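Local coordinates for protein colicin B (Escherichia coli, PDB 1RH1) that forms pores in the cytoplasmic membrane of Escherichia coli and close relatives, depolarising it and dissipating cellular energy, at residues 143-148 with 169-174; 324-329 with 354-359; 462-467 with 494-499. One frame throughout, in Å; residues are numbered along the deposited sequence.

In the fold
Contact 1 comes first along the chain, among the beta strands of the N-terminal half, where it joins strands 139-146 and 169-176. Contacts 2 and 3 follow in series, both in the pore-forming domain, with centres about 9 Å apart. Contact 1 lies on the other side of the chain's centre, its centre about 45 Å from that of contact 2 and about 52 Å from that of contact 3. The long helix 291-340 bridges the two regions: Arg297, near its start, forms a salt bridge with Asp173 of segment 169-174, while residues 324-329 belong to contact 2. Thr325 packs on helix 457-472, so the last two contacts adjoin in the same helical domain, far from the strand-rich part.

Contact 1 of 3, residues 143-148 with 169-174; sequences VTQQLE and YRLTDL
Leu171 packs against Val143 and Gln145, joining two beta sheets in the N-terminal half of the toxin. Strand 139-146 belongs to a large mixed sheet and strand 169-176 to a smaller antiparallel one, and no hydrogen bond runs directly between the two segments. At the nearest backbone point, the CA atoms of Val143 and Leu171 are 7.5 Å apart, a gap bridged by side chains.

The apolar contact rests on a single branch of the leucine. Its CD2 lies 4.0 Å from Val143 CG1, and the two side chains cross at about a right angle. Val143 and Gln145, two residues apart on the strand, both start toward Leu171, and the same methyl meets them both.

Polar groups nearby fix the backbones instead. Strand 281-286 pairs with the first strand, through Ser284 to Val143 and Tyr282 to Gln145, and also reaches over to the leucine: Tyr282 OH bonds to Leu171 N and Ser284 OG to Leu171 O. On the far face of its strand, Arg170 forms salt bridges with Asp267 and with Asp17 of the TonB box.

Gln145 adds its aliphatic stem. Its CG stands beside the backbone N (chi1 -70°), the chain then bends at chi2, and Leu171 CD2 rests 3.5 Å from Gln145 CG.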
ATOM      1  N   VAL A 143       9.198 -21.972  10.853  1.00  4.77           N
ATOM      2  CA  VAL A 143       8.671 -22.753   9.732  1.00  5.96           C
ATOM      3  C   VAL A 143       9.701 -22.696   8.636  1.00  6.11           C
ATOM      4  O   VAL A 143      10.338 -21.677   8.385  1.00  7.45           O
ATOM      5  CB  VAL A 143       7.394 -22.215   9.064  1.00  5.26           C
ATOM      6  CG1 VAL A 143       6.541 -23.414   8.706  1.00  4.34           C
ATOM      7  CG2 VAL A 143       6.633 -21.239   9.952  1.00 12.85           C
ATOM      8  N   THR A 144       9.819 -23.800   7.929  1.00  7.41           N
ATOM      9  CA  THR A 144      10.832 -23.925   6.912  1.00  7.79           C
ATOM     10  C   THR A 144      10.241 -24.307   5.580  1.00  5.72           C
ATOM     11  O   THR A 144       9.177 -24.920   5.506  1.00  8.64           O
ATOM     12  CB  THR A 144      11.815 -24.928   7.555  1.00 10.64           C
ATOM     13  OG1 THR A 144      12.812 -24.022   8.001  1.00 13.28           O
ATOM     14  CG2 THR A 144      12.415 -26.043   6.730  1.00  9.05           C
ATOM     15  N   GLN A 145      10.907 -23.857   4.519  1.00  4.89           N
ATOM     16  CA  GLN A 145      10.565 -24.197   3.143  1.00  2.91           C
ATOM     17  C   GLN A 145      11.789 -24.281   2.238  1.00  4.10           C
ATOM     18  O   GLN A 145      12.669 -23.419   2.285  1.00  3.92           O
ATOM     19  CB  GLN A 145       9.673 -23.171   2.503  1.00  4.26           C
ATOM     20  CG  GLN A 145       8.252 -23.013   2.949  1.00  6.15           C
ATOM     21  CD  GLN A 145       7.316 -24.042   2.373  1.00  7.04           C
ATOM     22  OE1 GLN A 145       7.280 -25.174   2.832  1.00  9.61           O
ATOM     23  NE2 GLN A 145       6.529 -23.663   1.374  1.00  9.60           N
ATOM     24  N   GLN A 146      11.864 -25.293   1.371  1.00  2.00           N
ATOM     25  CA  GLN A 146      12.900 -25.368   0.345  1.00  6.34           C
ATOM     26  C   GLN A 146      12.856 -24.150  -0.599  1.00  3.65           C
ATOM     27  O   GLN A 146      11.765 -23.602  -0.799  1.00  3.09           O
ATOM     28  CB  GLN A 146      12.697 -26.638  -0.446  1.00  6.57           C
ATOM     29  CG  GLN A 146      13.011 -27.899   0.335  1.00 10.33           C
ATOM     30  CD  GLN A 146      12.417 -29.137  -0.318  1.00 15.20           C
ATOM     31  OE1 GLN A 146      13.091 -30.124  -0.627  1.00 14.72           O
ATOM     32  NE2 GLN A 146      11.097 -29.100  -0.518  1.00 22.94           N
ATOM     33  N   LEU A 147      13.986 -23.709  -1.201  1.00  6.11           N
ATOM     34  CA  LEU A 147      14.022 -22.486  -2.003  1.00  4.66           C
ATOM     35  C   LEU A 147      12.945 -22.385  -3.068  1.00  9.03           C
ATOM     36  O   LEU A 147      12.179 -21.418  -3.154  1.00  9.63           O
ATOM     37  CB  LEU A 147      15.346 -22.318  -2.727  1.00  2.00           C
ATOM     38  CG  LEU A 147      15.478 -20.985  -3.471  1.00  2.00           C
ATOM     39  CD1 LEU A 147      15.773 -19.891  -2.479  1.00  2.00           C
ATOM     40  CD2 LEU A 147      16.585 -21.037  -4.485  1.00  2.83           C
ATOM     41  N   GLU A 148      12.891 -23.468  -3.839  1.00 10.10           N
ATOM     42  CA  GLU A 148      11.956 -23.583  -4.923  1.00  9.48           C
ATOM     43  C   GLU A 148      10.521 -23.535  -4.486  1.00  6.28           C
ATOM     44  O   GLU A 148       9.748 -23.050  -5.292  1.00 11.50           O
ATOM     45  CB  GLU A 148      12.200 -24.871  -5.710  1.00 14.40           C
ATOM     46  CG  GLU A 148      12.444 -26.186  -4.967  1.00 24.72           C
ATOM     47  CD  GLU A 148      13.872 -26.470  -4.460  1.00 34.66           C
ATOM     48  OE1 GLU A 148      14.051 -27.496  -3.788  1.00 37.03           O
ATOM     49  OE2 GLU A 148      14.806 -25.697  -4.735  1.00 40.87           O
ATOM     50  N   TYR A 169       5.705 -16.789  -2.717  1.00  5.66           N
ATOM     51  CA  TYR A 169       4.968 -17.229  -1.559  1.00  2.00           C
ATOM     52  C   TYR A 169       5.824 -16.830  -0.393  1.00  3.61           C
ATOM     53  O   TYR A 169       7.044 -16.730  -0.494  1.00  5.02           O
ATOM     54  CB  TYR A 169       4.779 -18.762  -1.543  1.00  2.00           C
ATOM     55  CG  TYR A 169       3.727 -19.176  -2.560  1.00  2.66           C
ATOM     56  CD1 TYR A 169       4.071 -19.911  -3.684  1.00  5.85           C
ATOM     57  CD2 TYR A 169       2.408 -18.733  -2.417  1.00  7.21           C
ATOM     58  CE1 TYR A 169       3.100 -20.184  -4.664  1.00  8.54           C
ATOM     59  CE2 TYR A 169       1.436 -18.997  -3.386  1.00  4.31           C
ATOM     60  CZ  TYR A 169       1.784 -19.723  -4.518  1.00  7.97           C
ATOM     61  OH  TYR A 169       0.834 -19.944  -5.506  1.00  6.07           O
ATOM     62  N   ARG A 170       5.154 -16.543   0.713  1.00  4.57           N
ATOM     63  CA  ARG A 170       5.791 -16.241   1.970  1.00  2.00           C
ATOM     64  C   ARG A 170       5.010 -16.880   3.087  1.00  2.02           C
ATOM     65  O   ARG A 170       3.805 -17.090   3.006  1.00  3.43           O
ATOM     66  CB  ARG A 170       5.844 -14.758   2.207  1.00  2.00           C
ATOM     67  CG  ARG A 170       6.985 -14.107   1.444  1.00  5.90           C
ATOM     68  CD  ARG A 170       7.135 -12.620   1.747  1.00 10.95           C
ATOM     69  NE  ARG A 170       7.525 -12.394   3.125  1.00 11.08           N
ATOM     70  CZ  ARG A 170       6.969 -11.475   3.917  1.00 14.53           C
ATOM     71  NH1 ARG A 170       7.412 -11.379   5.151  1.00 18.66           N
ATOM     72  NH2 ARG A 170       5.992 -10.650   3.542  1.00 20.56           N
ATOM     73  N   LEU A 171       5.712 -17.252   4.139  1.00  2.00           N
ATOM     74  CA  LEU A 171       5.087 -17.801   5.318  1.00  2.00           C
ATOM     75  C   LEU A 171       5.240 -16.816   6.477  1.00  2.00           C
ATOM     76  O   LEU A 171       6.333 -16.580   6.974  1.00  4.96           O
ATOM     77  CB  LEU A 171       5.759 -19.136   5.577  1.00  2.00           C
ATOM     78  CG  LEU A 171       5.121 -20.401   5.071  1.00  2.00           C
ATOM     79  CD1 LEU A 171       4.731 -20.313   3.631  1.00  2.00           C
ATOM     80  CD2 LEU A 171       6.106 -21.489   5.280  1.00  2.00           C
ATOM     81  N   THR A 172       4.167 -16.148   6.890  1.00  2.00           N
ATOM     82  CA  THR A 172       4.154 -15.190   8.002  1.00  5.32           C
ATOM     83  C   THR A 172       2.888 -15.334   8.827  1.00  5.99           C
ATOM     84  O   THR A 172       2.256 -16.386   8.756  1.00  5.83           O
ATOM     85  CB  THR A 172       4.204 -13.719   7.547  1.00  8.47           C
ATOM     86  OG1 THR A 172       3.198 -13.528   6.563  1.00 11.99           O
ATOM     87  CG2 THR A 172       5.563 -13.343   7.022  1.00 17.89           C
ATOM     88  N   ASP A 173       2.450 -14.344   9.612  1.00  2.00           N
ATOM     89  CA  ASP A 173       1.267 -14.577  10.416  1.00  3.50           C
ATOM     90  C   ASP A 173       0.128 -13.640  10.086  1.00  5.62           C
ATOM     91  O   ASP A 173       0.307 -12.653   9.384  1.00  9.68           O
ATOM     92  CB  ASP A 173       1.658 -14.525  11.918  1.00  2.00           C
ATOM     93  CG  ASP A 173       1.874 -13.214  12.650  1.00  4.68           C
ATOM     94  OD1 ASP A 173       2.344 -12.231  12.082  1.00  8.55           O
ATOM     95  OD2 ASP A 173       1.577 -13.188  13.837  1.00  7.01           O
ATOM     96  N   LEU A 174      -1.062 -14.016  10.551  1.00  5.45           N
ATOM     97  CA  LEU A 174      -2.313 -13.359  10.220  1.00  3.50           C
ATOM     98  C   LEU A 174      -3.122 -13.076  11.459  1.00  3.04           C
ATOM     99  O   LEU A 174      -3.648 -13.982  12.125  1.00  2.00           O
ATOM    100  CB  LEU A 174      -3.205 -14.232   9.335  1.00  4.45           C
ATOM    101  CG  LEU A 174      -3.578 -13.850   7.964  1.00  2.00           C
ATOM    102  CD1 LEU A 174      -4.905 -14.466   7.720  1.00  2.00           C
ATOM    103  CD2 LEU A 174      -3.621 -12.364   7.782  1.00  2.00           C
TER

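Contact 2 of 3, residues 324-329 with 354-359; sequences KTSEVI and NINNFQ
The flat carboxamide of Asn356 comes up to Ser326 with its nitrogen end: ND2 lies 3.2 Å from Ser326 CB and 3.5 Å from Ser326 OG. Both serine atoms sit on the same side of the amide plane, displaced from it, so the serine approaches obliquely. Asn356 does not set out directly toward the long helix, but a chi1 of -150°, roughly opposite the backbone N, brings the amide end round to Ser326. Ser326 OG also makes a weak hydrogen bond to Ala352 O, one turn back on the opposing helix.

The backbones are close here, the CA atoms of Ser326 and Asn356 being 5.7 Å apart, with the short side chain of Ser326 facing the other helix. Helices 291-340 and 342-357 are consecutive and run antiparallel at this point, a helical hairpin within the all-helical bundle of the colicin pore-forming domain.

The apolar side of the interface is carried by Ile355, which uses two methyls. Its CG2 lies 3.7 Å from Thr325 CG2, while its CD1 sits between residues one turn apart on the long helix, 3.7 Å from Thr325 CG2 and 3.9 Å from Ile329 CG1. It crosses both of these side chains at about a right angle. Thr325 can offer a methyl because that branch is anti to the backbone N, which leaves OG1 beside N, hydrogen-bonded to Val321 O in its own helix and weakly to Ser462 OG. Helix 479-495 closes over the same patch, as Ile493 touches both Ile329 and Ile355.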
ATOM      1  N   LYS A 324     -12.833  12.873 -15.902  1.00  7.72           N
ATOM      2  CA  LYS A 324     -14.002  13.451 -16.531  1.00  8.31           C
ATOM      3  C   LYS A 324     -13.799  14.956 -16.753  1.00  6.68           C
ATOM      4  O   LYS A 324     -14.170  15.429 -17.827  1.00 10.75           O
ATOM      5  CB  LYS A 324     -15.240  13.217 -15.666  1.00  9.97           C
ATOM      6  CG  LYS A 324     -16.597  13.581 -16.291  1.00 12.54           C
ATOM      7  CD  LYS A 324     -16.819  12.776 -17.568  1.00 18.74           C
ATOM      8  CE  LYS A 324     -18.259  12.723 -18.084  1.00 23.81           C
ATOM      9  NZ  LYS A 324     -18.762  13.996 -18.558  1.00 24.85           N
ATOM     10  N   THR A 325     -13.175  15.741 -15.856  1.00  6.81           N
ATOM     11  CA  THR A 325     -13.017  17.174 -16.085  1.00  5.67           C
ATOM     12  C   THR A 325     -12.192  17.448 -17.325  1.00  6.05           C
ATOM     13  O   THR A 325     -12.597  18.210 -18.194  1.00  2.00           O
ATOM     14  CB  THR A 325     -12.362  17.840 -14.867  1.00  2.65           C
ATOM     15  OG1 THR A 325     -13.290  17.684 -13.816  1.00  2.00           O
ATOM     16  CG2 THR A 325     -12.108  19.318 -15.022  1.00  2.00           C
ATOM     17  N   SER A 326     -11.071  16.734 -17.420  1.00  8.52           N
ATOM     18  CA  SER A 326     -10.151  16.785 -18.543  1.00  7.35           C
ATOM     19  C   SER A 326     -10.904  16.617 -19.858  1.00 10.32           C
ATOM     20  O   SER A 326     -10.805  17.441 -20.758  1.00 12.56           O
ATOM     21  CB  SER A 326      -9.151  15.680 -18.374  1.00  5.18           C
ATOM     22  OG  SER A 326      -8.139  15.771 -19.347  1.00  8.23           O
ATOM     23  N   GLU A 327     -11.751  15.593 -19.928  1.00 11.56           N
ATOM     24  CA  GLU A 327     -12.535  15.274 -21.102  1.00 11.92           C
ATOM     25  C   GLU A 327     -13.505  16.397 -21.424  1.00 10.36           C
ATOM     26  O   GLU A 327     -13.591  16.802 -22.581  1.00 17.42           O
ATOM     27  CB  GLU A 327     -13.209  13.972 -20.778  1.00 13.93           C
ATOM     28  CG  GLU A 327     -14.058  13.231 -21.787  1.00 29.86           C
ATOM     29  CD  GLU A 327     -14.754  12.030 -21.126  1.00 36.49           C
ATOM     30  OE1 GLU A 327     -15.979  12.068 -20.943  1.00 38.22           O
ATOM     31  OE2 GLU A 327     -14.068  11.060 -20.775  1.00 39.43           O
ATOM     32  N   VAL A 328     -14.184  16.971 -20.429  1.00  6.37           N
ATOM     33  CA  VAL A 328     -15.123  18.070 -20.644  1.00  5.32           C
ATOM     34  C   VAL A 328     -14.405  19.335 -21.081  1.00  4.84           C
ATOM     35  O   VAL A 328     -14.874  20.066 -21.947  1.00  4.86           O
ATOM     36  CB  VAL A 328     -15.906  18.321 -19.347  1.00  4.29           C
ATOM     37  CG1 VAL A 328     -16.812  19.521 -19.488  1.00  3.67           C
ATOM     38  CG2 VAL A 328     -16.747  17.098 -19.034  1.00  2.00           C
ATOM     39  N   ILE A 329     -13.246  19.609 -20.488  1.00  5.19           N
ATOM     40  CA  ILE A 329     -12.441  20.763 -20.863  1.00  4.46           C
ATOM     41  C   ILE A 329     -11.950  20.578 -22.287  1.00  4.00           C
ATOM     42  O   ILE A 329     -11.741  21.564 -22.980  1.00  4.96           O
ATOM     43  CB  ILE A 329     -11.250  20.906 -19.873  1.00  3.21           C
ATOM     44  CG1 ILE A 329     -11.796  21.216 -18.503  1.00  2.00           C
ATOM     45  CG2 ILE A 329     -10.293  22.007 -20.287  1.00  4.42           C
ATOM     46  CD1 ILE A 329     -12.802  22.376 -18.425  1.00  2.00           C
ATOM     47  N   ASN A 354      -3.120  19.906 -17.422  1.00 22.93           N
ATOM     48  CA  ASN A 354      -2.892  20.382 -16.075  1.00 22.36           C
ATOM     49  C   ASN A 354      -3.884  19.906 -15.028  1.00 20.88           C
ATOM     50  O   ASN A 354      -3.517  19.688 -13.871  1.00 21.54           O
ATOM     51  CB  ASN A 354      -2.886  21.880 -16.101  1.00 22.29           C
ATOM     52  CG  ASN A 354      -1.487  22.400 -16.308  1.00 25.63           C
ATOM     53  OD1 ASN A 354      -0.880  22.239 -17.367  1.00 27.35           O
ATOM     54  ND2 ASN A 354      -0.964  23.025 -15.252  1.00 28.73           N
ATOM     55  N   ILE A 355      -5.150  19.750 -15.419  1.00 17.77           N
ATOM     56  CA  ILE A 355      -6.148  19.297 -14.475  1.00 14.45           C
ATOM     57  C   ILE A 355      -5.953  17.799 -14.297  1.00 14.95           C
ATOM     58  O   ILE A 355      -5.952  17.306 -13.160  1.00 15.60           O
ATOM     59  CB  ILE A 355      -7.583  19.608 -14.996  1.00 12.33           C
ATOM     60  CG1 ILE A 355      -7.805  21.096 -15.127  1.00  8.95           C
ATOM     61  CG2 ILE A 355      -8.603  19.090 -14.008  1.00 12.00           C
ATOM     62  CD1 ILE A 355      -9.183  21.501 -15.675  1.00  9.39           C
ATOM     63  N   ASN A 356      -5.705  17.089 -15.412  1.00 12.48           N
ATOM     64  CA  ASN A 356      -5.591  15.650 -15.360  1.00 13.30           C
ATOM     65  C   ASN A 356      -4.396  15.173 -14.564  1.00 13.11           C
ATOM     66  O   ASN A 356      -4.291  13.997 -14.231  1.00 17.92           O
ATOM     67  CB  ASN A 356      -5.499  15.071 -16.742  1.00 11.40           C
ATOM     68  CG  ASN A 356      -6.112  13.684 -16.708  1.00 13.70           C
ATOM     69  OD1 ASN A 356      -5.446  12.654 -16.680  1.00 15.56           O
ATOM     70  ND2 ASN A 356      -7.434  13.632 -16.666  1.00 17.44           N
ATOM     71  N   ASN A 357      -3.496  16.086 -14.218  1.00 12.62           N
ATOM     72  CA  ASN A 357      -2.353  15.771 -13.372  1.00 13.26           C
ATOM     73  C   ASN A 357      -2.335  16.507 -12.033  1.00 13.63           C
ATOM     74  O   ASN A 357      -1.520  16.219 -11.157  1.00 14.51           O
ATOM     75  CB  ASN A 357      -1.069  16.104 -14.107  1.00 13.72           C
ATOM     76  CG  ASN A 357      -0.945  15.402 -15.434  1.00  8.58           C
ATOM     77  OD1 ASN A 357      -0.327  15.971 -16.327  1.00 10.25           O
ATOM     78  ND2 ASN A 357      -1.518  14.203 -15.599  1.00  4.24           N
ATOM     79  N   PHE A 358      -3.255  17.461 -11.879  1.00 12.74           N
ATOM     80  CA  PHE A 358      -3.405  18.305 -10.720  1.00  9.06           C
ATOM     81  C   PHE A 358      -3.557  17.576  -9.402  1.00  9.38           C
ATOM     82  O   PHE A 358      -3.534  18.212  -8.363  1.00 10.68           O
ATOM     83  CB  PHE A 358      -4.582  19.161 -10.969  1.00  4.69           C
ATOM     84  CG  PHE A 358      -4.572  20.391 -10.122  1.00  2.00           C
ATOM     85  CD1 PHE A 358      -3.870  21.489 -10.580  1.00  2.00           C
ATOM     86  CD2 PHE A 358      -5.296  20.424  -8.935  1.00  2.00           C
ATOM     87  CE1 PHE A 358      -3.886  22.658  -9.835  1.00  2.46           C
ATOM     88  CE2 PHE A 358      -5.313  21.582  -8.194  1.00  2.00           C
ATOM     89  CZ  PHE A 358      -4.609  22.695  -8.646  1.00  6.48           C
ATOM     90  N   GLN A 359      -3.707  16.255  -9.387  1.00 12.49           N
ATOM     91  CA  GLN A 359      -3.763  15.474  -8.166  1.00 13.58           C
ATOM     92  C   GLN A 359      -2.558  15.739  -7.258  1.00 14.21           C
ATOM     93  O   GLN A 359      -1.378  15.728  -7.629  1.00 13.00           O
ATOM     94  CB  GLN A 359      -3.852  14.029  -8.591  1.00 12.98           C
ATOM     95  CG  GLN A 359      -4.166  13.076  -7.462  1.00 17.67           C
ATOM     96  CD  GLN A 359      -4.792  11.799  -8.002  1.00 26.98           C
ATOM     97  OE1 GLN A 359      -4.762  11.536  -9.213  1.00 32.18           O
ATOM     98  NE2 GLN A 359      -5.397  10.979  -7.134  1.00 27.93           N
TER

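Contact 3 of 3, residues 462-467 with 494-499; sequences SLFSLT and GAFIDD
Phe464 and Phe496 meet as a T-shaped aromatic pair, with the edge of Phe496 turned toward the face of Phe464. The ring centroids are 5.7 Å apart and the planes stand at 80°. The closest atoms are Phe496 CE1 and Phe464 CE2, 4.1 Å apart, CE2 near the plane of the Phe496 ring.

The two rings leave their backbones by different rotamers: in Phe464, which projects from the middle of helix 457-472, CG points opposite the backbone N (chi1 -177°), whereas CG of Phe496 lies beside its own N (chi1 -79°). Their CA atoms are 10.1 Å apart, so the long side chains alone span the gap. Helix 441-452 flanks the pair, with Val447 against Phe464 and Met444 against Phe496.

Within 462-467, Thr467 turns its hydroxyl back on its helix: OG1 donates to Leu463 O at 2.7 Å, and the backbone N of Thr467 reaches the same oxygen from the opposite face of its plane. Beyond Phe496, Asp498 OD2 caps Lys500 N as helix 500-510 begins.

Phe464 and Phe496 both lie in predicted transmembrane spans, consistent with the hydrophobic helical hairpin that channel-forming colicins bury in the core of their soluble bundle.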
ATOM      1  N   SER A 462     -12.267  20.374 -10.251  1.00  5.80           N
ATOM      2  CA  SER A 462     -13.147  19.611 -11.103  1.00  4.22           C
ATOM      3  C   SER A 462     -14.553  20.146 -11.098  1.00  9.25           C
ATOM      4  O   SER A 462     -14.972  20.618 -12.143  1.00 11.26           O
ATOM      5  CB  SER A 462     -13.144  18.199 -10.663  1.00  2.00           C
ATOM      6  OG  SER A 462     -11.865  17.740 -11.052  1.00  8.06           O
ATOM      7  N   LEU A 463     -15.280  20.159  -9.975  1.00  7.22           N
ATOM      8  CA  LEU A 463     -16.610  20.749  -9.848  1.00  4.64           C
ATOM      9  C   LEU A 463     -16.739  22.111 -10.501  1.00  3.41           C
ATOM     10  O   LEU A 463     -17.700  22.337 -11.214  1.00  5.43           O
ATOM     11  CB  LEU A 463     -16.921  20.848  -8.381  1.00  2.23           C
ATOM     12  CG  LEU A 463     -18.182  21.445  -7.843  1.00  2.00           C
ATOM     13  CD1 LEU A 463     -19.409  20.714  -8.314  1.00  2.00           C
ATOM     14  CD2 LEU A 463     -18.111  21.325  -6.343  1.00  2.00           C
ATOM     15  N   PHE A 464     -15.769  23.000 -10.352  1.00  2.00           N
ATOM     16  CA  PHE A 464     -15.831  24.304 -10.953  1.00  2.00           C
ATOM     17  C   PHE A 464     -15.706  24.238 -12.448  1.00  2.64           C
ATOM     18  O   PHE A 464     -16.445  24.896 -13.184  1.00  5.75           O
ATOM     19  CB  PHE A 464     -14.725  25.143 -10.418  1.00  2.00           C
ATOM     20  CG  PHE A 464     -14.743  26.559 -10.948  1.00  2.00           C
ATOM     21  CD1 PHE A 464     -15.764  27.427 -10.574  1.00  2.00           C
ATOM     22  CD2 PHE A 464     -13.733  26.986 -11.797  1.00  2.00           C
ATOM     23  CE1 PHE A 464     -15.757  28.726 -11.061  1.00  2.00           C
ATOM     24  CE2 PHE A 464     -13.739  28.292 -12.277  1.00  2.00           C
ATOM     25  CZ  PHE A 464     -14.752  29.161 -11.908  1.00  2.00           C
ATOM     26  N   SER A 465     -14.716  23.459 -12.880  1.00  4.01           N
ATOM     27  CA  SER A 465     -14.463  23.285 -14.300  1.00  5.31           C
ATOM     28  C   SER A 465     -15.574  22.495 -14.958  1.00  3.72           C
ATOM     29  O   SER A 465     -16.029  22.907 -16.013  1.00  6.68           O
ATOM     30  CB  SER A 465     -13.155  22.570 -14.511  1.00  7.08           C
ATOM     31  OG  SER A 465     -12.106  23.315 -13.919  1.00  7.91           O
ATOM     32  N   LEU A 466     -16.044  21.399 -14.360  1.00  3.11           N
ATOM     33  CA  LEU A 466     -17.177  20.646 -14.838  1.00  2.50           C
ATOM     34  C   LEU A 466     -18.432  21.492 -14.898  1.00  7.29           C
ATOM     35  O   LEU A 466     -19.035  21.540 -15.963  1.00 11.89           O
ATOM     36  CB  LEU A 466     -17.474  19.497 -13.949  1.00  2.00           C
ATOM     37  CG  LEU A 466     -16.593  18.303 -14.056  1.00  6.24           C
ATOM     38  CD1 LEU A 466     -17.076  17.273 -13.064  1.00 10.57           C
ATOM     39  CD2 LEU A 466     -16.679  17.700 -15.438  1.00  7.55           C
ATOM     40  N   THR A 467     -18.857  22.189 -13.828  1.00  8.60           N
ATOM     41  CA  THR A 467     -20.045  23.041 -13.854  1.00  7.77           C
ATOM     42  C   THR A 467     -19.939  24.073 -14.970  1.00  7.77           C
ATOM     43  O   THR A 467     -20.930  24.254 -15.679  1.00 11.58           O
ATOM     44  CB  THR A 467     -20.239  23.797 -12.510  1.00  2.00           C
ATOM     45  OG1 THR A 467     -20.341  22.827 -11.476  1.00  2.00           O
ATOM     46  CG2 THR A 467     -21.495  24.648 -12.501  1.00  2.00           C
ATOM     47  N   GLY A 494      -8.432  28.680 -15.941  1.00  6.47           N
ATOM     48  CA  GLY A 494      -7.024  28.996 -16.139  1.00  3.71           C
ATOM     49  C   GLY A 494      -6.355  29.600 -14.911  1.00  5.83           C
ATOM     50  O   GLY A 494      -5.356  29.069 -14.413  1.00  4.21           O
ATOM     51  N   ALA A 495      -6.992  30.681 -14.432  1.00  2.91           N
ATOM     52  CA  ALA A 495      -6.562  31.455 -13.277  1.00  3.27           C
ATOM     53  C   ALA A 495      -6.303  30.694 -11.978  1.00  2.00           C
ATOM     54  O   ALA A 495      -5.521  31.159 -11.164  1.00  2.00           O
ATOM     55  CB  ALA A 495      -7.595  32.525 -12.991  1.00  2.00           C
ATOM     56  N   PHE A 496      -6.938  29.541 -11.749  1.00  2.00           N
ATOM     57  CA  PHE A 496      -6.710  28.716 -10.578  1.00  2.00           C
ATOM     58  C   PHE A 496      -5.548  27.772 -10.789  1.00  2.00           C
ATOM     59  O   PHE A 496      -5.162  27.040  -9.872  1.00  5.94           O
ATOM     60  CB  PHE A 496      -7.965  27.867 -10.229  1.00  4.84           C
ATOM     61  CG  PHE A 496      -9.036  28.669  -9.489  1.00  7.48           C
ATOM     62  CD1 PHE A 496     -10.232  28.997 -10.125  1.00  4.27           C
ATOM     63  CD2 PHE A 496      -8.790  29.128  -8.186  1.00  9.00           C
ATOM     64  CE1 PHE A 496     -11.161  29.786  -9.459  1.00  6.48           C
ATOM     65  CE2 PHE A 496      -9.729  29.918  -7.528  1.00  2.52           C
ATOM     66  CZ  PHE A 496     -10.913  30.249  -8.167  1.00  5.81           C
ATOM     67  N   ILE A 497      -4.995  27.752 -12.005  1.00  2.75           N
ATOM     68  CA  ILE A 497      -3.944  26.799 -12.328  1.00  5.87           C
ATOM     69  C   ILE A 497      -2.685  27.553 -12.663  1.00  2.00           C
ATOM     70  O   ILE A 497      -1.624  27.329 -12.080  1.00  7.12           O
ATOM     71  CB  ILE A 497      -4.327  25.897 -13.548  1.00  4.18           C
ATOM     72  CG1 ILE A 497      -5.712  25.278 -13.435  1.00  2.00           C
ATOM     73  CG2 ILE A 497      -3.307  24.770 -13.591  1.00  2.44           C
ATOM     74  CD1 ILE A 497      -6.110  24.357 -14.572  1.00  2.00           C
ATOM     75  N   ASP A 498      -2.832  28.491 -13.583  1.00  5.80           N
ATOM     76  CA  ASP A 498      -1.665  29.185 -14.035  1.00  6.59           C
ATOM     77  C   ASP A 498      -1.995  30.506 -14.672  1.00  8.30           C
ATOM     78  O   ASP A 498      -3.066  30.648 -15.253  1.00 11.80           O
ATOM     79  CB  ASP A 498      -0.968  28.292 -15.024  1.00 12.90           C
ATOM     80  CG  ASP A 498       0.532  28.453 -15.045  1.00 17.18           C
ATOM     81  OD1 ASP A 498       1.193  27.426 -14.914  1.00 24.47           O
ATOM     82  OD2 ASP A 498       1.035  29.573 -15.183  1.00 21.41           O
ATOM     83  N   ASP A 499      -1.076  31.469 -14.598  1.00  8.25           N
ATOM     84  CA  ASP A 499      -1.280  32.747 -15.256  1.00 10.29           C
ATOM     85  C   ASP A 499      -0.900  32.607 -16.723  1.00 11.78           C
ATOM     86  O   ASP A 499      -1.341  33.435 -17.524  1.00 13.33           O
ATOM     87  CB  ASP A 499      -0.430  33.841 -14.583  1.00 12.23           C
ATOM     88  CG  ASP A 499      -0.598  35.244 -15.166  1.00 10.95           C
ATOM     89  OD1 ASP A 499      -1.648  35.861 -14.977  1.00  8.72           O
ATOM     90  OD2 ASP A 499       0.332  35.719 -15.819  1.00 14.50           O
TER